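Local coordinates for protein aspartokinase (Clostridium acetobutylicum, PDB 3TVI) that probably catalyses the ATP-dependent phosphorylation of the beta-carboxyl group of L-aspartate, an early step in threonine and methionine biosynthesis, and binds lysine, at residues N402-M407 / V419-D425; M374-A378 / F426-V430. All blocks are in the same frame, centred on the assembly; numbering follows the deposited sequence.

Contact 1 of 2, residues N402-M407 / V419-D425; sequences NVNIRM and VGVETVD
A classic beta bulge marks this antiparallel pairing: Arg-406 and Met-407 both face Gly-420. The carbonyl O of Gly-420 accepts from Arg-406 N at 2.6 Å and from Met-407 N at 3.0 Å, while Gly-420 N donates a hydrogen bond to Met-407 O at 2.9 Å. Helix-like psi (-15°) at Arg-406 fits the extra residue in. Gly-420 and Met-407 form a hydrogen-bonded pair with CA atoms 4.3 Å apart, so close that a beta carbon on the glycine would clash with Met-407 CB. The short strand axes run at 126° to each other, well short of antiparallel, 4.4 Å apart at closest approach. Arg-406 (chi1 m, chi2 t) reaches a long salt bridge, NH1 to Glu-422 OE2 at 3.6 Å, but its guanidinium is held mainly by the carbonyls of Pro-372 and His-371. Toward Asn-402, whose positive phi closes a Schellman motif, the chains part; Val-403 CG2 still packs on Val-421 CG1 at 4.1 Å. Beyond Glu-422, residues 423-425 take helical phi/psi, with Asp-425 N hydrogen-bonded to Glu-422 O at 2.8 Å. This ACT-domain hairpin lies between strand 367-380, which pairs with 416-422, and the second subunit, while Phe-395 and Leu-398 of helix 390-400 cover Val-403, Ile-405 and Val-419.

Contact 2 of 2, residues M374-A378 / F426-V430; sequences MALVA and FEKAV
Phe-426 packs its ring obliquely against Ala-375 and Val-377, two residues of an extended strand whose CA-to-CB bonds point at the helix. With chi1 t and chi2 near 84°, its CD1 comes to 3.5 Å from Ala-375 CB and 4.1 Å from Val-377 CG2; Leu-376 O lies at the ring edge, 3.6 Å from Phe-426 CE1. One helical turn later, Val-430 (chi1 t) brings CG2 to 4.1 Å from Val-377 CG1, and Ala-429 CB stands 4.4 Å from Val-377 CG2. The Val-430 N to Phe-426 O hydrogen bond, 3.1 Å, closes that first turn. Strand and helix run nearly parallel, at 18° with a signed crossing of -18°, their axes 9.2 Å apart at closest approach. The contact is wholly apolar between side chains. Leu-376 points away to the other face of the sheet, where it touches Phe-298 and Glu-330, the latter a residue of a lysine pocket. A helix laid along an antiparallel sheet through an aromatic ring and small or branched apolar side chains is the alpha/beta layering of the ACT fold.

The two contacts illustrate how a small alpha/beta domain builds a helix and a hairpin around shared strands. Their centres are 7 Å apart. Along the chain the order is 374-378, 402-407, 419-425, 426-430, so contact 1 is nested within the loop that contact 2 closes. Strand 416-422 is the joint: it pairs with 405-410, the strand outermost within this chain, on one side and with strand 367-380 on the other, where Val-421 O lies 2.5 Å from Ala-375 N and Val-419 O 2.8 Å from Val-377 N, both probable hydrogen bonds. It then leads through the short turn 423-425 into helix 426-437. The hairpin thus belongs to the same sheet that the helix packs against, within the ACT-type regulatory region.

Contact 1 of 2, residues N402-M407 / V419-D425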
ATOM      1  N   ASN B 402      11.163  -7.852 -22.472  1.00 72.24           N
ATOM      2  CA  ASN B 402      10.581  -9.112 -22.048  1.00 73.95           C
ATOM      3  C   ASN B 402      10.782  -9.325 -20.546  1.00 72.47           C
ATOM      4  O   ASN B 402      11.447 -10.277 -20.123  1.00 73.78           O
ATOM      5  CB  ASN B 402      11.185 -10.265 -22.869  1.00 77.40           C
ATOM      6  CG  ASN B 402      10.494 -11.599 -22.622  1.00 81.33           C
ATOM      7  OD1 ASN B 402      11.155 -12.626 -22.459  1.00 85.60           O
ATOM      8  ND2 ASN B 402       9.161 -11.591 -22.593  1.00 82.69           N
ATOM      9  N   VAL B 403      10.219  -8.413 -19.753  1.00 68.78           N
ATOM     10  CA  VAL B 403      10.344  -8.462 -18.290  1.00 67.28           C
ATOM     11  C   VAL B 403       8.984  -8.286 -17.599  1.00 65.93           C
ATOM     12  O   VAL B 403       8.329  -7.250 -17.712  1.00 63.91           O
ATOM     13  CB  VAL B 403      11.403  -7.462 -17.744  1.00 66.03           C
ATOM     14  CG1 VAL B 403      11.575  -6.270 -18.675  1.00 65.42           C
ATOM     15  CG2 VAL B 403      11.070  -7.020 -16.320  1.00 63.84           C
ATOM     16  N   ASN B 404       8.583  -9.342 -16.899  1.00 67.14           N
ATOM     17  CA  ASN B 404       7.317  -9.413 -16.179  1.00 65.88           C
ATOM     18  C   ASN B 404       7.290  -8.421 -15.015  1.00 64.99           C
ATOM     19  O   ASN B 404       8.234  -8.360 -14.211  1.00 64.56           O
ATOM     20  CB  ASN B 404       7.100 -10.854 -15.674  1.00 66.78           C
ATOM     21  CG  ASN B 404       6.017 -10.964 -14.614  1.00 65.36           C
ATOM     22  OD1 ASN B 404       4.828 -10.953 -14.926  1.00 64.25           O
ATOM     23  ND2 ASN B 404       6.430 -11.103 -13.355  1.00 63.42           N
ATOM     24  N   ILE B 405       6.200  -7.654 -14.956  1.00 62.06           N
ATOM     25  CA  ILE B 405       5.961  -6.673 -13.910  1.00 59.57           C
ATOM     26  C   ILE B 405       5.296  -7.363 -12.728  1.00 59.26           C
ATOM     27  O   ILE B 405       4.389  -8.164 -12.908  1.00 60.41           O
ATOM     28  CB  ILE B 405       5.040  -5.550 -14.432  1.00 58.57           C
ATOM     29  CG1 ILE B 405       5.684  -4.848 -15.631  1.00 58.04           C
ATOM     30  CG2 ILE B 405       4.733  -4.532 -13.342  1.00 58.50           C
ATOM     31  CD1 ILE B 405       4.793  -3.810 -16.279  1.00 56.67           C
ATOM     32  N   ARG B 406       5.749  -7.057 -11.520  1.00 59.40           N
ATOM     33  CA  ARG B 406       5.197  -7.667 -10.306  1.00 60.92           C
ATOM     34  C   ARG B 406       4.524  -6.673  -9.346  1.00 60.32           C
ATOM     35  O   ARG B 406       3.816  -7.078  -8.427  1.00 61.63           O
ATOM     36  CB  ARG B 406       6.301  -8.420  -9.563  1.00 63.43           C
ATOM     37  CG  ARG B 406       6.654  -9.774 -10.164  1.00 64.36           C
ATOM     38  CD  ARG B 406       7.534 -10.573  -9.222  1.00 65.37           C
ATOM     39  NE  ARG B 406       6.914 -10.714  -7.907  1.00 66.53           N
ATOM     40  CZ  ARG B 406       7.555 -11.074  -6.796  1.00 68.99           C
ATOM     41  NH1 ARG B 406       8.858 -11.343  -6.817  1.00 70.55           N
ATOM     42  NH2 ARG B 406       6.883 -11.165  -5.652  1.00 69.49           N
HETATM   43  N   MSE B 407       4.757  -5.382  -9.534  1.00 59.72           N
HETATM   44  CA  MSE B 407       3.996  -4.368  -8.810  1.00 59.22           C
HETATM   45  C   MSE B 407       3.966  -3.116  -9.641  1.00 58.01           C
HETATM   46  O   MSE B 407       4.894  -2.845 -10.409  1.00 58.09           O
HETATM   47  CB  MSE B 407       4.625  -4.084  -7.442  1.00 59.94           C
HETATM   48  CG  MSE B 407       3.759  -3.216  -6.525  1.00 59.37           C
HETATM   49 SE   MSE B 407       4.897  -2.297  -5.199  0.62 60.39          SE
HETATM   50  CE  MSE B 407       4.954  -0.508  -6.008  1.00 58.76           C
ATOM     51  N   VAL B 419       7.785   0.690 -10.115  1.00 54.24           N
ATOM     52  CA  VAL B 419       7.510  -0.577 -10.741  1.00 53.15           C
ATOM     53  C   VAL B 419       8.289  -1.610  -9.967  1.00 55.31           C
ATOM     54  O   VAL B 419       9.441  -1.364  -9.601  1.00 56.22           O
ATOM     55  CB  VAL B 419       7.985  -0.564 -12.194  1.00 51.67           C
ATOM     56  CG1 VAL B 419       8.677  -1.863 -12.544  1.00 53.12           C
ATOM     57  CG2 VAL B 419       6.823  -0.298 -13.124  1.00 50.52           C
ATOM     58  N   GLY B 420       7.660  -2.755  -9.716  1.00 56.77           N
ATOM     59  CA  GLY B 420       8.300  -3.855  -8.997  1.00 58.09           C
ATOM     60  C   GLY B 420       8.482  -5.041  -9.911  1.00 58.36           C
ATOM     61  O   GLY B 420       7.563  -5.406 -10.630  1.00 58.29           O
ATOM     62  N   VAL B 421       9.669  -5.638  -9.880  1.00 60.58           N
ATOM     63  CA  VAL B 421      10.030  -6.707 -10.813  1.00 62.63           C
ATOM     64  C   VAL B 421      10.950  -7.729 -10.177  1.00 66.63           C
ATOM     65  O   VAL B 421      11.583  -7.453  -9.154  1.00 67.99           O
ATOM     66  CB  VAL B 421      10.784  -6.155 -12.038  1.00 61.17           C
ATOM     67  CG1 VAL B 421       9.891  -5.220 -12.834  1.00 59.12           C
ATOM     68  CG2 VAL B 421      12.078  -5.467 -11.604  1.00 59.09           C
ATOM     69  N   GLU B 422      11.046  -8.891 -10.823  1.00 69.89           N
ATOM     70  CA  GLU B 422      11.971  -9.953 -10.418  1.00 73.15           C
ATOM     71  C   GLU B 422      13.388  -9.418 -10.273  1.00 72.11           C
ATOM     72  O   GLU B 422      13.869  -8.682 -11.140  1.00 72.04           O
ATOM     73  CB  GLU B 422      11.990 -11.078 -11.457  1.00 78.53           C
ATOM     74  CG  GLU B 422      12.096 -12.472 -10.861  1.00 82.62           C
ATOM     75  CD  GLU B 422      10.790 -12.929 -10.229  1.00 84.31           C
ATOM     76  OE1 GLU B 422       9.736 -12.904 -10.919  1.00 81.84           O
ATOM     77  OE2 GLU B 422      10.824 -13.308  -9.037  1.00 87.33           O
ATOM     78  N   THR B 423      14.060  -9.806  -9.193  1.00 70.55           N
ATOM     79  CA  THR B 423      15.406  -9.306  -8.910  1.00 68.87           C
ATOM     80  C   THR B 423      16.414  -9.602 -10.021  1.00 69.69           C
ATOM     81  O   THR B 423      17.354  -8.842 -10.217  1.00 68.12           O
ATOM     82  CB  THR B 423      15.932  -9.864  -7.590  1.00 67.36           C
ATOM     83  OG1 THR B 423      14.930  -9.690  -6.585  1.00 66.65           O
ATOM     84  CG2 THR B 423      17.181  -9.129  -7.178  1.00 66.98           C
ATOM     85  N   VAL B 424      16.217 -10.698 -10.748  1.00 72.72           N
ATOM     86  CA  VAL B 424      17.045 -10.985 -11.920  1.00 75.33           C
ATOM     87  C   VAL B 424      16.929  -9.883 -12.984  1.00 75.94           C
ATOM     88  O   VAL B 424      17.926  -9.499 -13.598  1.00 76.15           O
ATOM     89  CB  VAL B 424      16.702 -12.357 -12.547  1.00 76.82           C
ATOM     90  CG1 VAL B 424      15.274 -12.384 -13.074  1.00 76.40           C
ATOM     91  CG2 VAL B 424      17.689 -12.692 -13.658  1.00 79.12           C
ATOM     92  N   ASP B 425      15.715  -9.364 -13.173  1.00 77.97           N
ATOM     93  CA  ASP B 425      15.431  -8.367 -14.221  1.00 78.40           C
ATOM     94  C   ASP B 425      15.729  -6.903 -13.826  1.00 77.33           C
ATOM     95  O   ASP B 425      15.639  -6.003 -14.664  1.00 77.17           O
ATOM     96  CB  ASP B 425      13.970  -8.499 -14.677  1.00 77.45           C
ATOM     97  CG  ASP B 425      13.719  -9.757 -15.507  1.00 81.25           C
ATOM     98  OD1 ASP B 425      14.694 -10.457 -15.867  1.00 86.54           O
ATOM     99  OD2 ASP B 425      12.541 -10.047 -15.816  1.00 81.12           O
TER

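Contact 2 of 2, residues M374-A378 / F426-V430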
HETATM    1  N   MSE B 374      11.767  -9.819  -5.392  1.00 83.63           N
HETATM    2  CA  MSE B 374      11.300  -8.620  -6.076  1.00 80.06           C
HETATM    3  C   MSE B 374      12.321  -7.526  -5.880  1.00 78.23           C
HETATM    4  O   MSE B 374      13.003  -7.464  -4.852  1.00 76.53           O
HETATM    5  CB  MSE B 374       9.947  -8.201  -5.497  1.00 79.46           C
HETATM    6  CG  MSE B 374       9.436  -6.894  -6.099  1.00 79.10           C
HETATM    7 SE   MSE B 374       7.471  -6.910  -6.200  0.69 79.13          SE
HETATM    8  CE  MSE B 374       7.110  -5.835  -4.591  1.00 76.62           C
ATOM      9  N   ALA B 375      12.448  -6.669  -6.887  1.00 76.22           N
ATOM     10  CA  ALA B 375      13.196  -5.423  -6.769  1.00 73.89           C
ATOM     11  C   ALA B 375      12.291  -4.265  -7.191  1.00 70.43           C
ATOM     12  O   ALA B 375      11.329  -4.454  -7.951  1.00 69.07           O
ATOM     13  CB  ALA B 375      14.453  -5.470  -7.627  1.00 75.49           C
ATOM     14  N   LEU B 376      12.595  -3.072  -6.682  1.00 66.01           N
ATOM     15  CA  LEU B 376      11.791  -1.884  -6.953  1.00 61.57           C
ATOM     16  C   LEU B 376      12.570  -0.929  -7.819  1.00 59.23           C
ATOM     17  O   LEU B 376      13.751  -0.702  -7.587  1.00 57.50           O
ATOM     18  CB  LEU B 376      11.398  -1.187  -5.653  1.00 58.86           C
ATOM     19  CG  LEU B 376      10.495  -2.010  -4.744  1.00 59.07           C
ATOM     20  CD1 LEU B 376      10.163  -1.216  -3.503  1.00 59.07           C
ATOM     21  CD2 LEU B 376       9.220  -2.434  -5.457  1.00 59.92           C
ATOM     22  N   VAL B 377      11.899  -0.386  -8.830  1.00 57.89           N
ATOM     23  CA  VAL B 377      12.483   0.632  -9.691  1.00 56.77           C
ATOM     24  C   VAL B 377      11.611   1.883  -9.617  1.00 55.21           C
ATOM     25  O   VAL B 377      10.421   1.849  -9.954  1.00 55.33           O
ATOM     26  CB  VAL B 377      12.609   0.145 -11.146  1.00 56.01           C
ATOM     27  CG1 VAL B 377      13.314   1.188 -12.004  1.00 54.06           C
ATOM     28  CG2 VAL B 377      13.362  -1.171 -11.185  1.00 56.74           C
ATOM     29  N   ALA B 378      12.211   2.971  -9.146  1.00 52.61           N
ATOM     30  CA  ALA B 378      11.514   4.235  -9.028  1.00 51.57           C
ATOM     31  C   ALA B 378      11.997   5.131 -10.135  1.00 50.10           C
ATOM     32  O   ALA B 378      13.197   5.382 -10.258  1.00 51.14           O
ATOM     33  CB  ALA B 378      11.795   4.876  -7.686  1.00 52.51           C
ATOM     34  N   PHE B 426      16.094  -6.668 -12.567  1.00 74.94           N
ATOM     35  CA  PHE B 426      16.334  -5.316 -12.071  1.00 72.79           C
ATOM     36  C   PHE B 426      17.182  -4.485 -13.036  1.00 72.92           C
ATOM     37  O   PHE B 426      16.725  -3.469 -13.551  1.00 75.35           O
ATOM     38  CB  PHE B 426      16.990  -5.384 -10.694  1.00 71.92           C
ATOM     39  CG  PHE B 426      17.396  -4.051 -10.137  1.00 71.59           C
ATOM     40  CD1 PHE B 426      16.482  -3.257  -9.467  1.00 72.17           C
ATOM     41  CD2 PHE B 426      18.704  -3.599 -10.256  1.00 72.26           C
ATOM     42  CE1 PHE B 426      16.856  -2.030  -8.935  1.00 70.67           C
ATOM     43  CE2 PHE B 426      19.085  -2.374  -9.727  1.00 71.39           C
ATOM     44  CZ  PHE B 426      18.158  -1.588  -9.065  1.00 69.67           C
ATOM     45  N   GLU B 427      18.403  -4.931 -13.298  1.00 73.73           N
ATOM     46  CA  GLU B 427      19.330  -4.166 -14.134  1.00 73.26           C
ATOM     47  C   GLU B 427      18.828  -4.028 -15.567  1.00 71.67           C
ATOM     48  O   GLU B 427      19.149  -3.059 -16.246  1.00 72.33           O
ATOM     49  CB  GLU B 427      20.725  -4.806 -14.126  1.00 74.07           C
ATOM     50  N   LYS B 428      18.039  -4.996 -16.018  1.00 71.33           N
ATOM     51  CA  LYS B 428      17.481  -4.975 -17.374  1.00 72.56           C
ATOM     52  C   LYS B 428      16.416  -3.886 -17.488  1.00 69.88           C
ATOM     53  O   LYS B 428      16.394  -3.112 -18.445  1.00 69.72           O
ATOM     54  CB  LYS B 428      16.877  -6.345 -17.712  1.00 74.44           C
ATOM     55  CG  LYS B 428      16.801  -6.687 -19.190  1.00 76.10           C
ATOM     56  CD  LYS B 428      16.411  -8.153 -19.358  1.00 79.34           C
ATOM     57  CE  LYS B 428      16.258  -8.566 -20.816  1.00 82.37           C
ATOM     58  NZ  LYS B 428      15.401  -9.777 -20.974  1.00 83.38           N
ATOM     59  N   ALA B 429      15.543  -3.834 -16.489  1.00 66.57           N
ATOM     60  CA  ALA B 429      14.486  -2.842 -16.429  1.00 63.81           C
ATOM     61  C   ALA B 429      15.064  -1.429 -16.449  1.00 62.05           C
ATOM     62  O   ALA B 429      14.782  -0.647 -17.362  1.00 60.86           O
ATOM     63  CB  ALA B 429      13.661  -3.057 -15.172  1.00 63.96           C
ATOM     64  N   VAL B 430      15.883  -1.123 -15.444  1.00 60.11           N
ATOM     65  CA  VAL B 430      16.520   0.190 -15.312  1.00 58.60           C
ATOM     66  C   VAL B 430      17.163   0.638 -16.623  1.00 59.96           C
ATOM     67  O   VAL B 430      17.011   1.794 -17.026  1.00 59.16           O
ATOM     68  CB  VAL B 430      17.611   0.197 -14.223  1.00 57.27           C
ATOM     69  CG1 VAL B 430      18.198   1.592 -14.085  1.00 56.03           C
ATOM     70  CG2 VAL B 430      17.065  -0.292 -12.886  1.00 55.83           C
TER